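Local coordinates for reticulocyte binding protein (Streptococcus agalactiae COH1, PDB 3FAW) that probably hydrolyses alpha-1,6-glucosidic linkages in pullulan and related alpha-glucans as a pullulanase anchored at the bacterial cell wall, at residues K68-T73 against I80-I85; I85-D88 against L93-I96; M433-L438 against I467-K472; K472-I477 against M481-E486. All coordinates share one frame; numbering follows the deposited sequence. Where two conformers were deposited one is given.

Contact 1: K68-T73 against I80-I85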
loop_
_atom_site.group_PDB
_atom_site.type_symbol
_atom_site.label_atom_id
_atom_site.label_comp_id
_atom_site.label_asym_id
_atom_site.label_seq_id
_atom_site.Cartn_x
_atom_site.Cartn_y
_atom_site.Cartn_z
ATOM N N LYS A 68 -13.216 6.534 -53.313
ATOM C CA LYS A 68 -11.972 6.234 -54.113
ATOM C C LYS A 68 -10.733 5.503 -53.584
ATOM O O LYS A 68 -10.532 4.324 -53.900
ATOM C CB LYS A 68 -11.581 7.466 -54.967
ATOM C CG LYS A 68 -12.788 8.353 -55.387
ATOM C CD LYS A 68 -12.830 8.686 -56.872
ATOM C CE LYS A 68 -13.836 9.803 -57.167
ATOM N NZ LYS A 68 -13.268 11.158 -56.908
ATOM N N GLU A 69 -9.894 6.190 -52.824
ATOM C CA GLU A 69 -8.531 5.715 -52.577
ATOM C C GLU A 69 -8.418 4.640 -51.491
ATOM O O GLU A 69 -7.521 3.792 -51.546
ATOM C CB GLU A 69 -7.646 6.910 -52.230
ATOM C CG GLU A 69 -6.177 6.587 -52.029
ATOM C CD GLU A 69 -5.510 6.015 -53.265
ATOM O OE1 GLU A 69 -5.907 6.387 -54.392
ATOM O OE2 GLU A 69 -4.580 5.196 -53.105
ATOM N N LEU A 70 -9.321 4.677 -50.514
ATOM C CA LEU A 70 -9.257 3.780 -49.359
ATOM C C LEU A 70 -9.619 2.340 -49.729
ATOM O O LEU A 70 -10.657 2.093 -50.348
ATOM C CB LEU A 70 -10.198 4.281 -48.260
ATOM C CG LEU A 70 -10.028 3.676 -46.866
ATOM C CD1 LEU A 70 -8.754 4.195 -46.201
ATOM C CD2 LEU A 70 -11.246 3.986 -46.010
ATOM N N LYS A 71 -8.759 1.397 -49.349
ATOM C CA LYS A 71 -9.018 -0.030 -49.556
ATOM C C LYS A 71 -8.629 -0.850 -48.327
ATOM O O LYS A 71 -7.646 -0.546 -47.648
ATOM C CB LYS A 71 -8.273 -0.542 -50.791
ATOM C CG LYS A 71 -8.843 -0.021 -52.102
ATOM C CD LYS A 71 -8.116 -0.596 -53.306
ATOM C CE LYS A 71 -8.607 0.046 -54.600
ATOM N NZ LYS A 71 -7.807 -0.394 -55.784
ATOM N N VAL A 72 -9.419 -1.886 -48.054
ATOM C CA VAL A 72 -9.206 -2.778 -46.920
ATOM C C VAL A 72 -9.044 -4.211 -47.416
ATOM O O VAL A 72 -9.821 -4.669 -48.254
ATOM C CB VAL A 72 -10.401 -2.739 -45.949
ATOM C CG1 VAL A 72 -10.170 -3.680 -44.774
ATOM C CG2 VAL A 72 -10.650 -1.317 -45.464
ATOM N N THR A 73 -8.036 -4.914 -46.901
ATOM C CA THR A 73 -7.845 -6.328 -47.224
ATOM C C THR A 73 -7.630 -7.152 -45.957
ATOM O O THR A 73 -7.297 -6.613 -44.899
ATOM C CB THR A 73 -6.668 -6.547 -48.206
ATOM O OG1 THR A 73 -5.446 -6.092 -47.614
ATOM C CG2 THR A 73 -6.908 -5.796 -49.519
ATOM N N ILE A 80 -11.787 -6.617 -48.986
ATOM C CA ILE A 80 -12.981 -6.581 -48.142
ATOM C C ILE A 80 -13.848 -5.383 -48.536
ATOM O O ILE A 80 -13.339 -4.279 -48.746
ATOM C CB ILE A 80 -12.620 -6.493 -46.638
ATOM C CG1 ILE A 80 -11.649 -7.610 -46.244
ATOM C CG2 ILE A 80 -13.877 -6.579 -45.779
ATOM C CD1 ILE A 80 -12.223 -9.013 -46.389
ATOM N N GLN A 81 -15.156 -5.610 -48.640
ATOM C CA GLN A 81 -16.089 -4.571 -49.065
ATOM C C GLN A 81 -16.344 -3.567 -47.941
ATOM O O GLN A 81 -16.682 -3.950 -46.821
ATOM C CB GLN A 81 -17.413 -5.195 -49.524
ATOM C CG GLN A 81 -18.373 -4.214 -50.200
ATOM C CD GLN A 81 -19.521 -4.913 -50.921
ATOM O OE1 GLN A 81 -19.838 -6.070 -50.642
ATOM N NE2 GLN A 81 -20.149 -4.204 -51.853
ATOM N N ILE A 82 -16.170 -2.287 -48.250
ATOM C CA ILE A 82 -16.476 -1.209 -47.318
ATOM C C ILE A 82 -17.961 -0.863 -47.433
ATOM O O ILE A 82 -18.413 -0.405 -48.483
ATOM C CB ILE A 82 -15.622 0.043 -47.608
ATOM C CG1 ILE A 82 -14.134 -0.290 -47.469
ATOM C CG2 ILE A 82 -16.007 1.193 -46.673
ATOM C CD1 ILE A 82 -13.210 0.886 -47.725
ATOM N N SER A 83 -18.713 -1.090 -46.356
ATOM C CA SER A 83 -20.151 -0.799 -46.338
ATOM C C SER A 83 -20.432 0.704 -46.324
ATOM O O SER A 83 -21.312 1.179 -47.039
ATOM C CB SER A 83 -20.826 -1.474 -45.137
ATOM O OG SER A 83 -20.815 -2.884 -45.281
ATOM N N ASP A 84 -19.684 1.439 -45.503
ATOM C CA ASP A 84 -19.789 2.903 -45.430
ATOM C C ASP A 84 -18.589 3.467 -44.652
ATOM O O ASP A 84 -17.858 2.716 -43.994
ATOM C CB ASP A 84 -21.101 3.306 -44.738
ATOM C CG ASP A 84 -21.518 4.742 -45.032
ATOM O OD1 ASP A 84 -20.836 5.443 -45.816
ATOM O OD2 ASP A 84 -22.541 5.170 -44.464
ATOM N N ILE A 85 -18.384 4.781 -44.745
ATOM C CA ILE A 85 -17.393 5.477 -43.917
ATOM C C ILE A 85 -17.972 6.753 -43.302
ATOM O O ILE A 85 -18.918 7.340 -43.834
ATOM C CB ILE A 85 -16.099 5.823 -44.705
ATOM C CG1 ILE A 85 -16.367 6.860 -45.801
ATOM C CG2 ILE A 85 -15.491 4.564 -45.303
ATOM C CD1 ILE A 85 -15.114 7.291 -46.532
HETATM O O HOH W 1 -11.844 -2.370 -49.682
#
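The flat group at the join is the peptide carbonyl of Val72, which takes a hydrogen bond from Ile80. Ile80 N lies 2.9 Å from Val72 O, tilted 26° out of the carbonyl plane, with the N-H nearly straight at 165°. The side chain of Ile80 sits close to the same oxygen, with CB 3.7 Å from Val72 O. Its CG1 reaches past it to the carbonyl carbon of Thr73. A water bridges the next backbone pair, Val72 N and Ile80 O, which do not bond directly. It accepts from Val72 N at 3.0 Å and donates to Ile80 O at 2.6 Å.

Ile82 packs on both Leu70 and Val72. Its CG1 points away from its own carbonyl carbon (chi1 -60°) and the chain runs on extended, which carries CD1 across to the other segment. There CD1 lies 4.1 Å from Leu70 CD2 and equally 4.1 Å from Val72 CG2. Both pairs of side chains cross at roughly a right angle. Leu70 CD2 also meets Ile85 CG2 at 4.3 Å. Strand 71-73 bonds through its backbone to Ser110 and Asn108, and Leu67 of helix 64-69 packs against Ile82.

With one direct hydrogen bond and one water bridge, the backbones are joined sparingly. The rest of the attraction between 68-73 and 80-85 is apolar contact of branched side chains.

Contact 2: I85-D88 against L93-I96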
loop_
_atom_site.group_PDB
_atom_site.type_symbol
_atom_site.label_atom_id
_atom_site.label_comp_id
_atom_site.label_asym_id
_atom_site.label_seq_id
_atom_site.Cartn_x
_atom_site.Cartn_y
_atom_site.Cartn_z
ATOM N N ILE A 85 -18.384 4.781 -44.745
ATOM C CA ILE A 85 -17.393 5.477 -43.917
ATOM C C ILE A 85 -17.972 6.753 -43.302
ATOM O O ILE A 85 -18.918 7.340 -43.834
ATOM C CB ILE A 85 -16.099 5.823 -44.705
ATOM C CG1 ILE A 85 -16.367 6.860 -45.801
ATOM C CG2 ILE A 85 -15.491 4.564 -45.303
ATOM C CD1 ILE A 85 -15.114 7.291 -46.532
ATOM N N THR A 86 -17.396 7.165 -42.176
ATOM C CA THR A 86 -17.778 8.401 -41.489
ATOM C C THR A 86 -16.507 9.187 -41.180
ATOM O O THR A 86 -15.547 8.628 -40.663
ATOM C CB THR A 86 -18.544 8.108 -40.172
ATOM O OG1 THR A 86 -19.789 7.467 -40.473
ATOM C CG2 THR A 86 -18.824 9.394 -39.397
ATOM N N LEU A 87 -16.509 10.475 -41.519
ATOM C CA LEU A 87 -15.360 11.353 -41.294
ATOM C C LEU A 87 -15.505 12.125 -39.985
ATOM O O LEU A 87 -16.494 12.829 -39.778
ATOM C CB LEU A 87 -15.196 12.349 -42.455
ATOM C CG LEU A 87 -14.532 11.850 -43.741
ATOM C CD1 LEU A 87 -15.324 10.715 -44.378
ATOM C CD2 LEU A 87 -14.356 13.000 -44.730
ATOM N N ASP A 88 -14.520 11.978 -39.103
ATOM C CA ASP A 88 -14.386 12.847 -37.931
ATOM C C ASP A 88 -13.218 13.806 -38.183
ATOM O O ASP A 88 -12.057 13.464 -37.940
ATOM C CB ASP A 88 -14.161 12.017 -36.662
ATOM C CG ASP A 88 -14.265 12.844 -35.387
ATOM O OD1 ASP A 88 -14.100 14.084 -35.442
ATOM O OD2 ASP A 88 -14.505 12.245 -34.318
ATOM N N LEU A 93 -9.853 11.278 -37.760
ATOM C CA LEU A 93 -10.016 9.836 -37.860
ATOM C C LEU A 93 -11.197 9.486 -38.754
ATOM O O LEU A 93 -12.201 10.205 -38.803
ATOM C CB LEU A 93 -10.146 9.187 -36.472
ATOM C CG LEU A 93 -11.326 9.532 -35.565
ATOM C CD1 LEU A 93 -12.578 8.815 -36.012
ATOM C CD2 LEU A 93 -11.003 9.158 -34.122
ATOM N N LEU A 94 -11.048 8.376 -39.469
ATOM C CA LEU A 94 -12.055 7.874 -40.388
ATOM C C LEU A 94 -12.600 6.562 -39.831
ATOM O O LEU A 94 -11.845 5.614 -39.617
ATOM C CB LEU A 94 -11.413 7.646 -41.755
ATOM C CG LEU A 94 -12.298 7.166 -42.905
ATOM C CD1 LEU A 94 -13.278 8.255 -43.312
ATOM C CD2 LEU A 94 -11.427 6.751 -44.078
ATOM N N ILE A 95 -13.907 6.510 -39.588
ATOM C CA ILE A 95 -14.550 5.285 -39.107
ATOM C C ILE A 95 -15.029 4.476 -40.318
ATOM O O ILE A 95 -15.834 4.958 -41.113
ATOM C CB ILE A 95 -15.719 5.576 -38.139
ATOM C CG1 ILE A 95 -15.251 6.471 -36.985
ATOM C CG2 ILE A 95 -16.294 4.280 -37.585
ATOM C CD1 ILE A 95 -15.356 7.955 -37.278
ATOM N N ILE A 96 -14.513 3.255 -40.448
ATOM C CA ILE A 96 -14.749 2.400 -41.609
ATOM C C ILE A 96 -15.660 1.241 -41.210
ATOM O O ILE A 96 -15.353 0.511 -40.263
ATOM C CB ILE A 96 -13.414 1.820 -42.153
ATOM C CG1 ILE A 96 -12.378 2.934 -42.369
ATOM C CG2 ILE A 96 -13.652 1.061 -43.451
ATOM C CD1 ILE A 96 -10.951 2.430 -42.533
#
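Thr86 and Ile95 exchange two backbone hydrogen bonds, Thr86 N to Ile95 O and Ile95 N to Thr86 O, each 2.9 Å. Asp88 and Leu93 form a second hydrogen-bonded pair. Asp88 N donates to Leu93 O at 2.9 Å, and Leu93 N returns a bond to Asp88 O at 3.1 Å. Between and beside these lie the non-hydrogen-bonded pairs Leu87 with Leu94 and Ile85 with Ile96. A CA-H...O contact adds to them, with Ile85 CA 3.2 Å from Ile95 O.

Apolar packing gathers on the face that carries Ile85, Leu87, Leu94 and Ile96. Leu94 is central. Its CG lies opposite its backbone N (chi1 -178°), which turns CD1 over toward the neighbouring strand. CD1 touches both Ile85 CD1, at 3.8 Å, and Leu87 CD1. Leu87 and Leu94 run side by side and point the same way, and their CD1 atoms, 3.4 Å apart, are closer than usual van der Waals contact. Ile66 of helix 64-69 and Leu70 also touch Leu94 on this face.

The other face carries Thr86, Asp88, Leu93 and Ile95. Leu93 folds back toward its partner (chi1 63°), with CD1 3.6 Å from Asp88 CB. Ile95 CD1 rests 3.5 Å from Thr86 O. Asp88 OD1 turns instead to the turn residues and accepts a hydrogen bond from Lys91 N.

The pairing is regular over 85-88 and 93-96. It forms the turn end of an antiparallel beta hairpin, strands 79-88 and 93-98, which has a classic bulge further along, at Ser83 and Asp84 facing Lys97.

Contact 3: M433-L438 against I467-K472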
loop_
_atom_site.group_PDB
_atom_site.type_symbol
_atom_site.label_atom_id
_atom_site.label_comp_id
_atom_site.label_asym_id
_atom_site.label_seq_id
_atom_site.Cartn_x
_atom_site.Cartn_y
_atom_site.Cartn_z
ATOM N N MET A 433 -9.014 -8.489 -17.970
ATOM C CA MET A 433 -8.063 -9.473 -17.447
ATOM C C MET A 433 -7.056 -8.829 -16.488
ATOM O O MET A 433 -6.492 -9.508 -15.631
ATOM C CB MET A 433 -7.349 -10.203 -18.585
ATOM C CG MET A 433 -8.279 -10.875 -19.594
ATOM S SD MET A 433 -9.454 -12.042 -18.878
ATOM C CE MET A 433 -10.860 -10.981 -18.561
ATOM N N SER A 434 -6.844 -7.521 -16.628
ATOM C CA SER A 434 -6.047 -6.753 -15.666
ATOM C C SER A 434 -6.829 -6.576 -14.363
ATOM O O SER A 434 -6.263 -6.665 -13.271
ATOM C CB SER A 434 -5.684 -5.382 -16.231
ATOM O OG SER A 434 -4.848 -5.497 -17.371
ATOM N N ARG A 435 -8.129 -6.309 -14.481
ATOM C CA ARG A 435 -9.009 -6.276 -13.317
ATOM C C ARG A 435 -9.048 -7.642 -12.623
ATOM O O ARG A 435 -9.033 -7.711 -11.398
ATOM C CB ARG A 435 -10.421 -5.835 -13.704
ATOM C CG ARG A 435 -11.339 -5.621 -12.506
ATOM C CD ARG A 435 -12.672 -5.041 -12.935
ATOM N NE ARG A 435 -12.566 -3.633 -13.312
ATOM C CZ ARG A 435 -13.587 -2.891 -13.737
ATOM N NH1 ARG A 435 -14.805 -3.410 -13.852
ATOM N NH2 ARG A 435 -13.385 -1.618 -14.052
ATOM N N ARG A 436 -9.081 -8.719 -13.407
ATOM C CA ARG A 436 -9.019 -10.079 -12.850
ATOM C C ARG A 436 -7.770 -10.317 -11.998
ATOM O O ARG A 436 -7.857 -10.914 -10.919
ATOM C CB ARG A 436 -9.076 -11.138 -13.957
ATOM C CG ARG A 436 -10.485 -11.529 -14.389
ATOM C CD ARG A 436 -10.492 -12.905 -15.043
ATOM N NE ARG A 436 -10.132 -13.958 -14.090
ATOM C CZ ARG A 436 -9.936 -15.237 -14.407
ATOM N NH1 ARG A 436 -10.062 -15.656 -15.659
ATOM N NH2 ARG A 436 -9.621 -16.110 -13.457
ATOM N N VAL A 437 -6.617 -9.851 -12.475
ATOM C CA VAL A 437 -5.360 -10.018 -11.742
ATOM C C VAL A 437 -5.447 -9.409 -10.339
ATOM O O VAL A 437 -5.058 -10.040 -9.358
ATOM C CB VAL A 437 -4.164 -9.385 -12.495
ATOM C CG1 VAL A 437 -2.936 -9.323 -11.591
ATOM C CG2 VAL A 437 -3.863 -10.161 -13.773
ATOM N N LEU A 438 -5.966 -8.186 -10.261
ATOM C CA LEU A 438 -6.147 -7.490 -8.986
ATOM C C LEU A 438 -7.151 -8.214 -8.087
ATOM O O LEU A 438 -6.843 -8.545 -6.940
ATOM C CB LEU A 438 -6.602 -6.043 -9.230
ATOM C CG LEU A 438 -6.783 -5.126 -8.013
ATOM C CD1 LEU A 438 -6.639 -3.659 -8.411
ATOM C CD2 LEU A 438 -8.133 -5.357 -7.323
ATOM N N ILE A 467 -11.611 -1.376 -7.440
ATOM C CA ILE A 467 -11.406 -1.444 -5.990
ATOM C C ILE A 467 -12.720 -1.778 -5.273
ATOM O O ILE A 467 -12.719 -2.524 -4.285
ATOM C CB ILE A 467 -10.802 -0.133 -5.425
ATOM C CG1 ILE A 467 -9.536 0.268 -6.195
ATOM C CG2 ILE A 467 -10.469 -0.293 -3.944
ATOM C CD1 ILE A 467 -8.437 -0.796 -6.207
ATOM N N GLU A 468 -13.830 -1.230 -5.774
ATOM C CA GLU A 468 -15.169 -1.608 -5.305
ATOM C C GLU A 468 -15.372 -3.115 -5.406
ATOM O O GLU A 468 -15.800 -3.759 -4.449
ATOM C CB GLU A 468 -16.263 -0.915 -6.132
ATOM C CG GLU A 468 -16.768 0.408 -5.566
ATOM C CD GLU A 468 -17.687 0.246 -4.356
ATOM O OE1 GLU A 468 -17.858 -0.891 -3.867
ATOM O OE2 GLU A 468 -18.239 1.267 -3.894
ATOM N N LEU A 469 -15.072 -3.662 -6.581
ATOM C CA LEU A 469 -15.234 -5.092 -6.836
ATOM C C LEU A 469 -14.320 -5.923 -5.936
ATOM O O LEU A 469 -14.746 -6.935 -5.385
ATOM C CB LEU A 469 -14.956 -5.415 -8.308
ATOM C CG LEU A 469 -15.216 -6.849 -8.780
ATOM C CD1 LEU A 469 -16.691 -7.209 -8.607
ATOM C CD2 LEU A 469 -14.793 -7.023 -10.232
ATOM N N ALA A 470 -13.069 -5.494 -5.797
ATOM C CA ALA A 470 -12.119 -6.166 -4.908
ATOM C C ALA A 470 -12.647 -6.219 -3.472
ATOM O O ALA A 470 -12.500 -7.233 -2.788
ATOM C CB ALA A 470 -10.759 -5.475 -4.951
ATOM N N TYR A 471 -13.264 -5.123 -3.030
ATOM C CA TYR A 471 -13.849 -5.040 -1.692
ATOM C C TYR A 471 -15.051 -5.974 -1.560
ATOM O O TYR A 471 -15.172 -6.705 -0.576
ATOM C CB TYR A 471 -14.265 -3.601 -1.374
ATOM C CG TYR A 471 -14.927 -3.430 -0.023
ATOM C CD1 TYR A 471 -14.167 -3.312 1.138
ATOM C CD2 TYR A 471 -16.315 -3.378 0.095
ATOM C CE1 TYR A 471 -14.768 -3.153 2.376
ATOM C CE2 TYR A 471 -16.927 -3.220 1.332
ATOM C CZ TYR A 471 -16.146 -3.107 2.467
ATOM O OH TYR A 471 -16.743 -2.948 3.690
ATOM N N LYS A 472 -15.929 -5.938 -2.559
ATOM C CA LYS A 472 -17.131 -6.772 -2.578
ATOM C C LYS A 472 -16.771 -8.250 -2.430
ATOM O O LYS A 472 -17.329 -8.951 -1.584
ATOM C CB LYS A 472 -17.919 -6.539 -3.874
ATOM C CG LYS A 472 -19.273 -7.244 -3.942
ATOM C CD LYS A 472 -20.001 -6.920 -5.239
ATOM C CE LYS A 472 -21.365 -7.596 -5.305
ATOM N NZ LYS A 472 -22.059 -7.347 -6.599
#
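Leu438 spreads its two methyls over the neighbouring helix and makes the main apolar contact. CD2 presses on Ala470 CB at 3.5 Å, and CD1 meets Ile467 CD1 at 4.0 Å. Leu438 and Ile467 cross at about a right angle and touch through their CD1 methyls. The small side chain of Ala470 lets the backbones come near, and the CA atoms of Leu438 and Ala470 are 7.4 Å apart. Ile467 starts out pointing away from the other helix. Its CD1 gets back to Leu438 through two successive bends, chi1 -52° and chi2 -57°.

The two segments belong to helices 432-449 and 464-477 of a (beta/alpha)8 barrel, the TIM barrel of the alpha-amylase family. These helices flank strand 453-456 along the chain and pack side by side outside the barrel wall. Their local axes pass 10.2 Å apart and cross at -41°.

A second kind of contact uses the aliphatic part of a charged residue. Arg435 CD lies 4.0 Å from Leu469 CD2, the two side chains again crossing nearly at right angles. The arginine chain turns about its CG-CD bond, the chi3 bend, which sets the direction of NE and the guanidinium group. That group leaves Leu469 and forms a salt bridge from NH2 to Asp463, next to the start of helix 464-477. Arg435 NE donates to Thr429 O.

Away from the interface, Glu468 OE2 is hydrogen-bonded to Thr510 OG1, and Thr510 belongs to a calcium site.

Contact 4: K472-I477 against M481-E486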
loop_
_atom_site.group_PDB
_atom_site.type_symbol
_atom_site.label_atom_id
_atom_site.label_comp_id
_atom_site.label_asym_id
_atom_site.label_seq_id
_atom_site.Cartn_x
_atom_site.Cartn_y
_atom_site.Cartn_z
ATOM N N LYS A 472 -15.929 -5.938 -2.559
ATOM C CA LYS A 472 -17.131 -6.772 -2.578
ATOM C C LYS A 472 -16.771 -8.250 -2.430
ATOM O O LYS A 472 -17.329 -8.951 -1.584
ATOM C CB LYS A 472 -17.919 -6.539 -3.874
ATOM C CG LYS A 472 -19.273 -7.244 -3.942
ATOM C CD LYS A 472 -20.001 -6.920 -5.239
ATOM C CE LYS A 472 -21.365 -7.596 -5.305
ATOM N NZ LYS A 472 -22.059 -7.347 -6.599
ATOM N N GLU A 473 -15.819 -8.695 -3.245
ATOM C CA GLU A 473 -15.369 -10.088 -3.258
ATOM C C GLU A 473 -14.681 -10.495 -1.961
ATOM O O GLU A 473 -14.928 -11.586 -1.442
ATOM C CB GLU A 473 -14.418 -10.327 -4.436
ATOM C CG GLU A 473 -15.078 -10.242 -5.816
ATOM C CD GLU A 473 -16.002 -11.418 -6.133
ATOM O OE1 GLU A 473 -15.883 -12.485 -5.494
ATOM O OE2 GLU A 473 -16.848 -11.274 -7.042
ATOM N N ALA A 474 -13.807 -9.623 -1.455
ATOM C CA ALA A 474 -13.096 -9.870 -0.201
ATOM C C ALA A 474 -14.075 -9.917 0.976
ATOM O O ALA A 474 -13.991 -10.805 1.831
ATOM C CB ALA A 474 -12.034 -8.794 0.027
ATOM N N LYS A 475 -15.010 -8.965 1.006
ATOM C CA LYS A 475 -16.005 -8.908 2.072
ATOM C C LYS A 475 -16.939 -10.122 2.039
ATOM O O LYS A 475 -17.375 -10.586 3.091
ATOM C CB LYS A 475 -16.795 -7.594 2.034
ATOM C CG LYS A 475 -17.981 -7.557 3.006
ATOM C CD LYS A 475 -18.275 -6.164 3.532
ATOM C CE LYS A 475 -17.345 -5.801 4.685
ATOM N NZ LYS A 475 -17.844 -4.629 5.458
ATOM N N ALA A 476 -17.223 -10.644 0.843
ATOM C CA ALA A 476 -18.050 -11.846 0.702
ATOM C C ALA A 476 -17.378 -13.074 1.318
ATOM O O ALA A 476 -18.049 -13.915 1.902
ATOM C CB ALA A 476 -18.390 -12.104 -0.765
ATOM N N ILE A 477 -16.056 -13.168 1.193
ATOM C CA ILE A 477 -15.294 -14.255 1.822
ATOM C C ILE A 477 -15.174 -14.028 3.331
ATOM O O ILE A 477 -15.450 -14.933 4.123
ATOM C CB ILE A 477 -13.872 -14.379 1.228
ATOM C CG1 ILE A 477 -13.933 -14.703 -0.267
ATOM C CG2 ILE A 477 -13.075 -15.463 1.958
ATOM C CD1 ILE A 477 -12.606 -14.516 -0.988
ATOM N N MET A 481 -13.826 -7.976 6.780
ATOM C CA MET A 481 -12.810 -7.353 5.922
ATOM C C MET A 481 -12.786 -5.832 6.063
ATOM O O MET A 481 -13.836 -5.178 6.084
ATOM C CB MET A 481 -13.083 -7.738 4.462
ATOM C CG MET A 481 -12.233 -7.038 3.404
ATOM S SD MET A 481 -10.490 -7.478 3.455
ATOM C CE MET A 481 -10.562 -9.269 3.519
ATOM N N ILE A 482 -11.586 -5.267 6.169
ATOM C CA ILE A 482 -11.422 -3.817 6.060
ATOM C C ILE A 482 -10.367 -3.484 5.017
ATOM O O ILE A 482 -9.406 -4.226 4.833
ATOM C CB ILE A 482 -11.096 -3.143 7.418
ATOM C CG1 ILE A 482 -9.757 -3.622 7.988
ATOM C CG2 ILE A 482 -12.225 -3.400 8.415
ATOM C CD1 ILE A 482 -9.300 -2.802 9.198
ATOM N N MET A 483 -10.555 -2.370 4.325
ATOM C CA MET A 483 -9.570 -1.924 3.339
ATOM C C MET A 483 -9.273 -0.446 3.504
ATOM O O MET A 483 -10.155 0.347 3.849
ATOM C CB MET A 483 -10.059 -2.212 1.915
ATOM C CG MET A 483 -9.962 -3.676 1.512
ATOM S SD MET A 483 -10.627 -4.008 -0.133
ATOM C CE MET A 483 -10.143 -5.723 -0.344
ATOM N N ILE A 484 -8.017 -0.088 3.262
ATOM C CA ILE A 484 -7.588 1.303 3.250
ATOM C C ILE A 484 -6.612 1.522 2.089
ATOM O O ILE A 484 -6.153 0.565 1.466
ATOM C CB ILE A 484 -6.930 1.708 4.592
ATOM C CG1 ILE A 484 -5.602 0.971 4.792
ATOM C CG2 ILE A 484 -7.863 1.408 5.762
ATOM C CD1 ILE A 484 -4.848 1.385 6.032
ATOM N N GLY A 485 -6.298 2.777 1.794
ATOM C CA GLY A 485 -5.307 3.070 0.762
ATOM C C GLY A 485 -4.936 4.527 0.645
ATOM O O GLY A 485 -5.632 5.401 1.155
ATOM N N GLU A 486 -3.822 4.783 -0.036
ATOM C CA GLU A 486 -3.435 6.142 -0.382
ATOM C C GLU A 486 -4.356 6.668 -1.475
ATOM O O GLU A 486 -4.237 6.271 -2.632
ATOM C CB GLU A 486 -1.999 6.186 -0.887
ATOM C CG GLU A 486 -0.953 5.864 0.153
ATOM C CD GLU A 486 0.440 5.897 -0.432
ATOM O OE1 GLU A 486 0.664 5.245 -1.485
ATOM O OE2 GLU A 486 1.306 6.580 0.157
HETATM O O HOH W 2 -15.268 -2.440 5.870
#
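Met481 O meets the side chain of Lys475 partly through a water. The water donates to Met481 O at 3.1 Å and accepts a weak bond from Lys475 NZ at 3.4 Å. Lys475 CE comes within 3.8 Å of the same oxygen. The lysine chain is bent at chi2 and chi3 to bring its amine there. The amine is also hydrogen-bonded to Tyr471 OH, one turn back on the helix.

Ala474 is the apolar centre. Its CB is touched by two methionines of different shape. Met481 is curled (chi2 67°, chi3 49°), which brings CG, SD and CE all close to the alanine methyl. Its CG and CE are each 3.8 Å from Ala474 CB, and its SD is 4.0 Å away. Met483 instead runs straight beyond CG and touches only with its tip, CE lying 3.6 Å from Ala474 CB. Phe454 of strand 453-456 packs on both methionines, and Ile442 of helix 432-449 on Met483.

This is the return of a beta-alpha-beta crossover, where helix 464-477 leads into barrel strand 482-485. Its chemistry is mainly packing of methionine side chains on one alanine methyl, and the polar link is indirect and partly weak.

Overall arrangement
The four contacts fall into two pairs, far apart in the chain. Contacts 1 and 2 come first and lie in the N-terminal beta domain, their centres 11 Å apart. They share strand 79-88 and Ile85, and Leu70 of contact 1 packs on Leu94 and Ile96 of contact 2, so they form one continuous patch of sheet. Contacts 3 and 4 follow in the catalytic barrel, also 11 Å apart. They share helix 464-477, and Met483 of contact 4 touches Ala470 and Tyr471 of contact 3. The pairs do not touch. Centres of contacts 1 and 4 are about 50 Å apart, consistent with separate modules of a multidomain pullulanase.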